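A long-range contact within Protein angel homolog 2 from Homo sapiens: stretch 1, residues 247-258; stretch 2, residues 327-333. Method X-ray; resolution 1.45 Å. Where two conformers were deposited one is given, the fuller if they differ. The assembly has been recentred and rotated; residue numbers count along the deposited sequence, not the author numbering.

Stretch 1 (247-258) SFIKEGKLNYEG
Stretch 2 (327-333) SSNLQHH

A short antiparallel strand pair can be secured at both ends by aromatic rings that fill hollows in the partner chain, and this contact in Protein angel homolog 2 is a compact example. Stretch 1 leaves a helix at Glu251, turns at Gly252 and runs as a strand from Lys253 to Asn255; stretch 2 contributes the strand Asn329 to Gln331. Their directions differ by 171°, their axes approach to 4.6 Å, and together the stretches bury 645 Å².

The register pairs Lys253 with Gln331 (CA to CA 4.3 Å), Leu254 with Leu330 (5.1 Å) and Asn255 with Asn329 (4.5 Å). Only the middle pair is a hydrogen-bonded one: Leu254 N donates to Leu330 O and Leu330 N to Leu254 O, both at 2.9 Å. The ladder continues beyond the strands, with His332 N bonded to Gly252 O at 3.1 Å and Tyr256 N to Ser328 O at 2.9 Å. Between these rungs, CA-H...O contacts bring Lys253 CA to 3.2 Å from Leu330 O and Asn329 CA to 3.2 Å from Leu254 O.

The two leucines share one face of the sheet. Leu330, buried, with chi1 -81° (m) and chi2 t, is the central bump. Phe248 (chi1 t, chi2 54°) reaches it from the helix, CE1 lying 3.8 Å from Leu330 CB, while Tyr256 (chi1 p, chi2 87°) brings CE2 to 3.9 Å from Leu330 CG. Leu254 (t, p) adds a looser contact, its CB 4.4 Å from Leu330 CB. A branched aliphatic side chain suits this setting because it offers apolar surface to both rings.

At the helix end, the Phe248 ring lies between Leu330 CD1 over one face and His332 CD2 over the other. His332 (chi1 p, chi2 65°) turns its edge toward that phenyl face, the centroids 5.2 Å apart and the planes at 66°. The imidazole combines shape with polarity: NE2 donates to Ile249 O at 2.9 Å, tying the ring to the final turn of the helix, and its own face receives Gly252 CA, 3.5 Å from the ring centroid. Glycine fits here because at its phi/psi of 77/13 a CB would be jammed against the preceding carbonyl O.

At the other end, the small Ser328 (chi1 p) fits over the Tyr256 ring, its CB 4.1 Å from the ring centroid and close to the ring normal. Ser328 OG lies 3.2 Å from Glu257 CB and makes a weak hydrogen bond to Asn255 OD1 at 3.5 Å. That same OD1, set by chi1 t, accepts from Glu257 N at 3.1 Å, so the asparagine braces the turn after its strand.

Lys253, Asn255, Asn329 and Gln331 occupy the sheet face opposite the leucines. Asn329 (chi1 m) places OD1 3.4 Å from Asn255 CB, while its ND2 donates to Ser327 OG at 3.1 Å. The polar face thus suits exposure, and the aromatic rings close the apolar one.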

# COMPACT_ATOMS: atom_id res chain seq x y z
N SER A 247 0.05 -0.94 14.14
CA SER A 247 -0.36 -0.13 15.28
C SER A 247 0.29 1.24 15.25
O SER A 247 -0.33 2.24 15.61
CB SER A 247 -0.00 -0.86 16.57
OG SER A 247 -0.68 -2.11 16.64
N PHE A 248 1.56 1.31 14.82
CA PHE A 248 2.23 2.60 14.69
C PHE A 248 1.47 3.50 13.72
O PHE A 248 1.24 4.68 14.01
CB PHE A 248 3.68 2.39 14.25
CG PHE A 248 4.39 3.67 13.90
CD1 PHE A 248 4.43 4.70 14.81
CD2 PHE A 248 4.99 3.84 12.67
CE1 PHE A 248 5.05 5.90 14.50
CE2 PHE A 248 5.63 5.05 12.36
CZ PHE A 248 5.65 6.06 13.28
N ILE A 249 1.08 2.98 12.56
CA ILE A 249 0.35 3.80 11.60
C ILE A 249 -0.94 4.31 12.23
O ILE A 249 -1.27 5.50 12.15
CB ILE A 249 0.07 3.01 10.31
CG1 ILE A 249 1.39 2.67 9.62
CG2 ILE A 249 -0.83 3.82 9.36
CD1 ILE A 249 1.27 1.74 8.43
N LYS A 250 -1.70 3.42 12.87
CA LYS A 250 -3.02 3.78 13.36
C LYS A 250 -2.96 4.70 14.57
O LYS A 250 -3.80 5.59 14.72
CB LYS A 250 -3.78 2.52 13.77
CG LYS A 250 -4.15 1.58 12.67
CD LYS A 250 -5.18 2.16 11.73
CE LYS A 250 -6.57 2.20 12.35
NZ LYS A 250 -7.15 0.85 12.65
N GLU A 251 -2.00 4.48 15.47
CA GLU A 251 -1.96 5.22 16.72
C GLU A 251 -1.06 6.45 16.68
O GLU A 251 -1.23 7.36 17.50
CB GLU A 251 -1.52 4.31 17.88
CG GLU A 251 -2.38 3.06 18.04
CD GLU A 251 -3.85 3.38 18.25
OE1 GLU A 251 -4.16 4.40 18.90
OE2 GLU A 251 -4.70 2.60 17.76
N GLY A 252 -0.11 6.50 15.75
CA GLY A 252 0.85 7.58 15.73
C GLY A 252 1.95 7.45 16.76
O GLY A 252 2.66 8.43 17.00
N LYS A 253 2.08 6.29 17.39
CA LYS A 253 3.11 6.07 18.39
C LYS A 253 3.43 4.59 18.43
O LYS A 253 2.58 3.74 18.15
CB LYS A 253 2.73 6.57 19.78
CG LYS A 253 1.45 6.03 20.35
CD LYS A 253 1.09 6.81 21.62
CE LYS A 253 1.02 5.90 22.84
NZ LYS A 253 0.69 6.61 24.12
N LEU A 254 4.68 4.28 18.78
CA LEU A 254 5.12 2.90 18.94
C LEU A 254 6.27 2.90 19.92
O LEU A 254 7.30 3.55 19.69
CB LEU A 254 5.59 2.30 17.61
CG LEU A 254 6.19 0.89 17.74
CD1 LEU A 254 5.16 -0.11 18.20
CD2 LEU A 254 6.79 0.46 16.42
N ASN A 255 6.11 2.17 21.02
CA ASN A 255 7.20 1.90 21.94
C ASN A 255 7.84 0.60 21.47
O ASN A 255 7.23 -0.47 21.56
CB ASN A 255 6.65 1.77 23.36
CG ASN A 255 7.73 1.52 24.37
OD1 ASN A 255 8.85 1.15 24.02
ND2 ASN A 255 7.41 1.71 25.64
N TYR A 256 9.03 0.69 20.91
CA TYR A 256 9.71 -0.48 20.30
C TYR A 256 10.77 -1.06 21.23
O TYR A 256 11.55 -1.84 20.78
CB TYR A 256 10.22 -0.13 18.90
CG TYR A 256 11.22 0.99 18.82
CD1 TYR A 256 12.57 0.73 18.97
CD2 TYR A 256 10.84 2.29 18.59
CE1 TYR A 256 13.50 1.73 18.90
CE2 TYR A 256 11.76 3.31 18.53
CZ TYR A 256 13.10 3.03 18.68
OH TYR A 256 14.04 4.00 18.64
N GLU A 257 10.79 -0.70 22.51
CA GLU A 257 11.73 -1.30 23.45
C GLU A 257 11.56 -2.81 23.48
O GLU A 257 10.44 -3.31 23.65
CB GLU A 257 11.48 -0.71 24.84
CG GLU A 257 12.41 -1.22 25.92
CD GLU A 257 12.10 -0.61 27.29
OE1 GLU A 257 10.94 -0.23 27.54
OE2 GLU A 257 13.03 -0.53 28.12
N GLY A 258 12.66 -3.53 23.31
CA GLY A 258 12.65 -4.98 23.36
C GLY A 258 12.03 -5.69 22.18
O GLY A 258 11.86 -6.91 22.24
N SER A 327 14.87 8.06 23.47
CA SER A 327 14.02 6.99 23.98
C SER A 327 13.58 6.07 22.84
O SER A 327 13.75 6.39 21.67
CB SER A 327 12.79 7.56 24.69
OG SER A 327 11.81 7.99 23.76
N SER A 328 13.01 4.92 23.20
CA SER A 328 12.64 3.91 22.22
C SER A 328 11.19 4.06 21.77
O SER A 328 10.39 3.13 21.84
CB SER A 328 12.89 2.52 22.79
OG SER A 328 12.14 2.33 23.97
N ASN A 329 10.86 5.27 21.31
CA ASN A 329 9.51 5.57 20.85
C ASN A 329 9.58 6.24 19.49
O ASN A 329 10.41 7.13 19.27
CB ASN A 329 8.79 6.48 21.83
CG ASN A 329 8.57 5.81 23.16
OD1 ASN A 329 7.63 5.03 23.31
ND2 ASN A 329 9.44 6.09 24.11
N LEU A 330 8.73 5.78 18.59
CA LEU A 330 8.50 6.43 17.32
C LEU A 330 7.15 7.12 17.38
O LEU A 330 6.22 6.63 18.03
CB LEU A 330 8.43 5.41 16.19
CG LEU A 330 9.69 4.83 15.56
CD1 LEU A 330 9.21 4.11 14.29
CD2 LEU A 330 10.69 5.91 15.29
N GLN A 331 7.03 8.24 16.68
CA GLN A 331 5.77 8.95 16.57
C GLN A 331 5.60 9.43 15.14
O GLN A 331 6.58 9.53 14.39
CB GLN A 331 5.72 10.16 17.53
CG GLN A 331 5.79 9.81 19.02
CD GLN A 331 7.21 9.62 19.57
OE1 GLN A 331 7.40 8.90 20.56
NE2 GLN A 331 8.20 10.28 18.97
N HIS A 332 4.36 9.71 14.75
CA HIS A 332 4.07 10.51 13.57
C HIS A 332 2.95 11.47 13.95
O HIS A 332 2.29 11.30 14.98
CB HIS A 332 3.78 9.69 12.30
CG HIS A 332 2.48 8.96 12.34
ND1 HIS A 332 1.26 9.60 12.38
CD2 HIS A 332 2.21 7.64 12.31
CE1 HIS A 332 0.29 8.70 12.39
NE2 HIS A 332 0.84 7.50 12.35
N HIS A 333 2.74 12.49 13.11
CA HIS A 333 1.82 13.57 13.44
C HIS A 333 0.49 13.49 12.70
O HIS A 333 -0.26 14.47 12.71
CB HIS A 333 2.47 14.92 13.15
CG HIS A 333 3.68 15.20 13.98
ND1 HIS A 333 3.69 15.06 15.34
CD2 HIS A 333 4.92 15.63 13.63
CE1 HIS A 333 4.88 15.39 15.81
NE2 HIS A 333 5.65 15.74 14.79